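Local coordinates for light harvesting complex 1 Protein W (Rhodopseudomonas palustris, PDB 6Z5S) that forms a membrane subunit of the light-harvesting 1 complex, contacts bacteriochlorophyll a and spirilloxanthin, and probably interrupts the antenna ring so that quinones can pass, at residues A11-T15 with G80-G85; A19-A23 with V88-F92. All blocks are in the same frame, centred on the assembly; numbering follows the deposited sequence.

Contact 1. Residues A11-T15 with G80-G85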
loop_
_atom_site.group_PDB
_atom_site.type_symbol
_atom_site.label_atom_id
_atom_site.label_comp_id
_atom_site.label_asym_id
_atom_site.label_seq_id
_atom_site.Cartn_x
_atom_site.Cartn_y
_atom_site.Cartn_z
ATOM N N ALA A 11 -17.579 51.364 -3.678
ATOM C CA ALA A 11 -16.717 50.558 -4.531
ATOM C C ALA A 11 -17.508 49.479 -5.250
ATOM O O ALA A 11 -17.400 49.326 -6.470
ATOM C CB ALA A 11 -15.602 49.934 -3.697
ATOM N N PHE A 12 -18.320 48.723 -4.512
ATOM C CA PHE A 12 -19.030 47.604 -5.119
ATOM C C PHE A 12 -20.050 48.077 -6.146
ATOM O O PHE A 12 -20.143 47.509 -7.240
ATOM C CB PHE A 12 -19.699 46.762 -4.037
ATOM C CG PHE A 12 -18.746 45.891 -3.280
ATOM C CD1 PHE A 12 -18.268 44.721 -3.837
ATOM C CD2 PHE A 12 -18.317 46.248 -2.018
ATOM C CE1 PHE A 12 -17.388 43.921 -3.149
ATOM C CE2 PHE A 12 -17.436 45.449 -1.323
ATOM C CZ PHE A 12 -16.969 44.284 -1.890
ATOM N N VAL A 13 -20.816 49.122 -5.828
ATOM C CA VAL A 13 -21.842 49.574 -6.761
ATOM C C VAL A 13 -21.211 50.227 -7.982
ATOM O O VAL A 13 -21.676 50.037 -9.110
ATOM C CB VAL A 13 -22.844 50.511 -6.063
ATOM C CG1 VAL A 13 -23.601 49.760 -4.993
ATOM C CG2 VAL A 13 -22.139 51.708 -5.465
ATOM N N ALA A 14 -20.137 50.995 -7.789
ATOM C CA ALA A 14 -19.473 51.614 -8.930
ATOM C C ALA A 14 -18.815 50.564 -9.814
ATOM O O ALA A 14 -18.794 50.699 -11.045
ATOM C CB ALA A 14 -18.450 52.637 -8.447
ATOM N N THR A 15 -18.288 49.500 -9.208
ATOM C CA THR A 15 -17.732 48.407 -9.989
ATOM C C THR A 15 -18.817 47.692 -10.770
ATOM O O THR A 15 -18.620 47.345 -11.937
ATOM C CB THR A 15 -17.009 47.432 -9.072
ATOM O OG1 THR A 15 -16.153 48.172 -8.197
ATOM C CG2 THR A 15 -16.189 46.447 -9.883
ATOM N N GLY A 80 -12.443 42.443 -2.431
ATOM C CA GLY A 80 -13.760 41.973 -2.819
ATOM C C GLY A 80 -14.206 42.531 -4.151
ATOM O O GLY A 80 -14.971 41.892 -4.877
ATOM N N THR A 81 -13.725 43.720 -4.501
ATOM C CA THR A 81 -14.046 44.301 -5.793
ATOM C C THR A 81 -13.355 43.546 -6.916
ATOM O O THR A 81 -13.927 43.356 -7.997
ATOM C CB THR A 81 -13.633 45.764 -5.798
ATOM O OG1 THR A 81 -14.284 46.444 -4.719
ATOM C CG2 THR A 81 -14.049 46.383 -7.057
ATOM N N LEU A 82 -12.118 43.113 -6.668
ATOM C CA LEU A 82 -11.396 42.276 -7.618
ATOM C C LEU A 82 -12.213 41.063 -8.036
ATOM O O LEU A 82 -11.999 40.514 -9.122
ATOM C CB LEU A 82 -10.070 41.828 -7.007
ATOM C CG LEU A 82 -8.886 41.618 -7.942
ATOM C CD1 LEU A 82 -8.544 42.905 -8.654
ATOM C CD2 LEU A 82 -7.696 41.115 -7.157
ATOM N N PHE A 83 -13.149 40.633 -7.192
ATOM C CA PHE A 83 -14.048 39.527 -7.494
ATOM C C PHE A 83 -15.399 39.984 -8.022
ATOM O O PHE A 83 -15.955 39.342 -8.915
ATOM C CB PHE A 83 -14.265 38.666 -6.249
ATOM C CG PHE A 83 -13.167 37.679 -5.996
ATOM C CD1 PHE A 83 -13.192 36.431 -6.588
ATOM C CD2 PHE A 83 -12.112 37.998 -5.161
ATOM C CE1 PHE A 83 -12.183 35.518 -6.354
ATOM C CE2 PHE A 83 -11.101 37.093 -4.923
ATOM C CZ PHE A 83 -11.135 35.851 -5.521
ATOM N N VAL A 84 -15.947 41.079 -7.486
ATOM C CA VAL A 84 -17.279 41.507 -7.897
ATOM C C VAL A 84 -17.274 42.080 -9.306
ATOM O O VAL A 84 -18.324 42.126 -9.953
ATOM C CB VAL A 84 -17.868 42.537 -6.914
ATOM C CG1 VAL A 84 -17.341 43.926 -7.207
ATOM C CG2 VAL A 84 -19.378 42.524 -6.978
ATOM N N GLY A 85 -16.125 42.523 -9.801
ATOM C CA GLY A 85 -16.027 42.975 -11.169
ATOM C C GLY A 85 -16.422 41.910 -12.175
ATOM O O GLY A 85 -17.393 42.063 -12.926
#
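The carbonyl oxygen of Gly80, 3.6 Å from Phe12 CE1, takes two backbone bonds inside its own helix. Phe83 N donates to Gly80 O at 3.2 Å and Val84 N to Gly80 O at 2.9 Å, so the edge of the helix that meets the phenyl ring has its polar atom already spoken for. Phe12 reaches it because CG sits beside the backbone N, chi1 -76°, which swings the ring across to the bare backbone of Gly80. Glycine suits that position, since a beta carbon there would probably crowd the ring. Thr81 OG1 lies above one face, shifted to the rim, while Val84 CB approaches the ring edge in its plane. Val84 CG1, placed between the backbone N and the carbonyl carbon, touches Phe12 CD1 at 3.6 Å and also Thr15 CG2 at 3.9 Å, so one methyl fills the corner between two residues of 11-15. Thr15 CG2 goes on to rest 3.7 Å from Gly85 CA, where a second glycine leaves its CA accessible to the methyl. The Thr15 and Thr81 side chains cross obliquely, Thr15 CG2 meeting Thr81 CG2 at 3.5 Å. An alanine in place of Phe12 would probably leave Val84 and the Gly80 backbone facing a gap where the ring had packed. On the far side of 80-85, Leu82 touches bacteriochlorophyll a. Segments 11-15 and 80-85 point the same general way, their axes 9.5 Å apart at closest and crossing at -26°. With no hydrogen bond between them, the contact holds by apolar packing of methyls, an aromatic ring and two glycines, while the Thr81 hydroxyl is bonded to Pro77 O within its own helix.

Contact 2. Residues A19-A23 with V88-F92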
loop_
_atom_site.group_PDB
_atom_site.type_symbol
_atom_site.label_atom_id
_atom_site.label_comp_id
_atom_site.label_asym_id
_atom_site.label_seq_id
_atom_site.Cartn_x
_atom_site.Cartn_y
_atom_site.Cartn_z
ATOM N N ALA A 19 -18.772 47.547 -14.798
ATOM C CA ALA A 19 -18.809 46.223 -15.401
ATOM C C ALA A 19 -20.030 46.062 -16.290
ATOM O O ALA A 19 -19.934 45.493 -17.379
ATOM C CB ALA A 19 -18.782 45.149 -14.318
ATOM N N ARG A 20 -21.183 46.578 -15.859
ATOM C CA ARG A 20 -22.367 46.557 -16.708
ATOM C C ARG A 20 -22.158 47.392 -17.962
ATOM O O ARG A 20 -22.557 46.991 -19.063
ATOM C CB ARG A 20 -23.576 47.062 -15.922
ATOM C CG ARG A 20 -24.889 47.055 -16.686
ATOM C CD ARG A 20 -25.534 45.686 -16.646
ATOM N NE ARG A 20 -24.852 44.753 -17.534
ATOM C CZ ARG A 20 -25.167 43.471 -17.654
ATOM N NH1 ARG A 20 -26.162 42.967 -16.941
ATOM N NH2 ARG A 20 -24.487 42.701 -18.495
ATOM N N VAL A 21 -21.523 48.556 -17.817
ATOM C CA VAL A 21 -21.273 49.422 -18.964
ATOM C C VAL A 21 -20.436 48.691 -20.003
ATOM O O VAL A 21 -20.836 48.549 -21.163
ATOM C CB VAL A 21 -20.595 50.727 -18.518
ATOM C CG1 VAL A 21 -19.922 51.396 -19.695
ATOM C CG2 VAL A 21 -21.609 51.661 -17.894
ATOM N N LEU A 22 -19.263 48.204 -19.597
ATOM C CA LEU A 22 -18.404 47.536 -20.567
ATOM C C LEU A 22 -18.921 46.161 -20.964
ATOM O O LEU A 22 -18.453 45.613 -21.966
ATOM C CB LEU A 22 -16.969 47.445 -20.042
ATOM C CG LEU A 22 -16.645 46.763 -18.715
ATOM C CD1 LEU A 22 -16.507 45.271 -18.890
ATOM C CD2 LEU A 22 -15.371 47.351 -18.124
ATOM N N ALA A 23 -19.872 45.594 -20.223
ATOM C CA ALA A 23 -20.526 44.374 -20.670
ATOM C C ALA A 23 -21.511 44.666 -21.788
ATOM O O ALA A 23 -21.671 43.860 -22.707
ATOM C CB ALA A 23 -21.234 43.702 -19.498
ATOM N N VAL A 88 -20.141 40.530 -12.136
ATOM C CA VAL A 88 -21.104 41.470 -12.691
ATOM C C VAL A 88 -20.940 41.557 -14.199
ATOM O O VAL A 88 -21.927 41.629 -14.939
ATOM C CB VAL A 88 -20.964 42.848 -12.024
ATOM C CG1 VAL A 88 -21.746 43.887 -12.797
ATOM C CG2 VAL A 88 -21.455 42.789 -10.595
ATOM N N PHE A 89 -19.698 41.531 -14.685
ATOM C CA PHE A 89 -19.497 41.571 -16.128
ATOM C C PHE A 89 -20.061 40.333 -16.807
ATOM O O PHE A 89 -20.555 40.419 -17.936
ATOM C CB PHE A 89 -18.019 41.708 -16.473
ATOM C CG PHE A 89 -17.702 41.299 -17.877
ATOM C CD1 PHE A 89 -17.938 42.159 -18.924
ATOM C CD2 PHE A 89 -17.201 40.041 -18.155
ATOM C CE1 PHE A 89 -17.667 41.788 -20.213
ATOM C CE2 PHE A 89 -16.931 39.664 -19.448
ATOM C CZ PHE A 89 -17.164 40.540 -20.477
ATOM N N TRP A 90 -20.003 39.180 -16.135
ATOM C CA TRP A 90 -20.427 37.919 -16.735
ATOM C C TRP A 90 -21.819 37.994 -17.334
ATOM O O TRP A 90 -22.166 37.187 -18.206
ATOM C CB TRP A 90 -20.369 36.809 -15.689
ATOM C CG TRP A 90 -20.542 35.441 -16.253
ATOM C CD1 TRP A 90 -21.347 34.459 -15.764
ATOM C CD2 TRP A 90 -19.893 34.892 -17.408
ATOM N NE1 TRP A 90 -21.244 33.333 -16.542
ATOM C CE2 TRP A 90 -20.357 33.573 -17.557
ATOM C CE3 TRP A 90 -18.963 35.388 -18.330
ATOM C CZ2 TRP A 90 -19.928 32.744 -18.590
ATOM C CZ3 TRP A 90 -18.540 34.564 -19.354
ATOM C CH2 TRP A 90 -19.021 33.257 -19.476
ATOM N N PHE A 91 -22.624 38.960 -16.904
ATOM C CA PHE A 91 -23.912 39.170 -17.537
ATOM C C PHE A 91 -23.783 39.600 -18.993
ATOM O O PHE A 91 -24.772 39.534 -19.724
ATOM C CB PHE A 91 -24.705 40.182 -16.727
ATOM C CG PHE A 91 -25.259 39.626 -15.456
ATOM C CD1 PHE A 91 -24.996 38.320 -15.087
ATOM C CD2 PHE A 91 -26.051 40.402 -14.634
ATOM C CE1 PHE A 91 -25.507 37.800 -13.921
ATOM C CE2 PHE A 91 -26.567 39.886 -13.465
ATOM C CZ PHE A 91 -26.294 38.583 -13.107
ATOM N N PHE A 92 -22.593 40.013 -19.438
ATOM C CA PHE A 92 -22.358 40.205 -20.867
ATOM C C PHE A 92 -22.646 38.924 -21.637
ATOM O O PHE A 92 -23.541 38.880 -22.487
ATOM C CB PHE A 92 -20.917 40.649 -21.115
ATOM C CG PHE A 92 -20.431 40.382 -22.515
ATOM C CD1 PHE A 92 -20.847 41.171 -23.565
ATOM C CD2 PHE A 92 -19.559 39.347 -22.780
ATOM C CE1 PHE A 92 -20.405 40.935 -24.845
ATOM C CE2 PHE A 92 -19.120 39.108 -24.065
ATOM C CZ PHE A 92 -19.540 39.904 -25.094
#
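In the small three-helix bundle of this membrane protein, helix 10-24 and helix 67-89 run side by side, and Ala19, Arg20, Leu22 and Ala23 of the first pack on the C-terminal end of the second, where a type I beta turn runs from Phe89 to Phe92. Small residues let the backbones close up: Ala19 CB meets Val88 CG1 at 3.6 Å, and the CA atoms of Ala19 and Phe89 lie 4.8 Å apart. The Phe89 ring, with CG anti to the backbone N (chi1 161°), lies against helix 10-24, where Leu22 CD1 touches Phe89 CD1 at 3.4 Å, the two side chains at about a right angle. Ala23 CB comes to the same ring atom, and Tyr32 and Ser40 of the same chain touch the Phe89 side chain from elsewhere. Arg20 leaves its helix pointing the other way, but bends at chi2 (83°) and again at chi3 to bring its guanidinium back over the turn. There the guanidinium packs against Phe91 CB, and NH1 reaches the edge of the Phe91 ring, 3.5 Å from Phe91 CD2, with the two planes 35° apart. Its long flexible chain suits this margin, where no hydrogen bond joins the two segments. At the last step of the turn, Ala23 O faces the edge of the Phe92 ring, and Ala23 CB rests 3.5 Å from Phe92 CB.

How the contacts relate
Contacts 1 and 2 are successive pieces of one seam between helix 10-24 and helix 67-89, their centres 12 Å apart and joined where Gly85 O packs on Ala19 CB at 3.7 Å. Contact 1 lies about 4 Å from the centre of the chain and has no exposed touching residue; contact 2, about 13 Å from it, has exposed Phe91 and partly exposed Arg20 at its margin. Neither has a hydrogen bond across it. In the middle, a phenylalanine lies on a glycine backbone and a valine, while threonine methyls meet beside it; near the C-terminal end of helix 67-89, alanines pack on two phenylalanines, and a third meets the arginine.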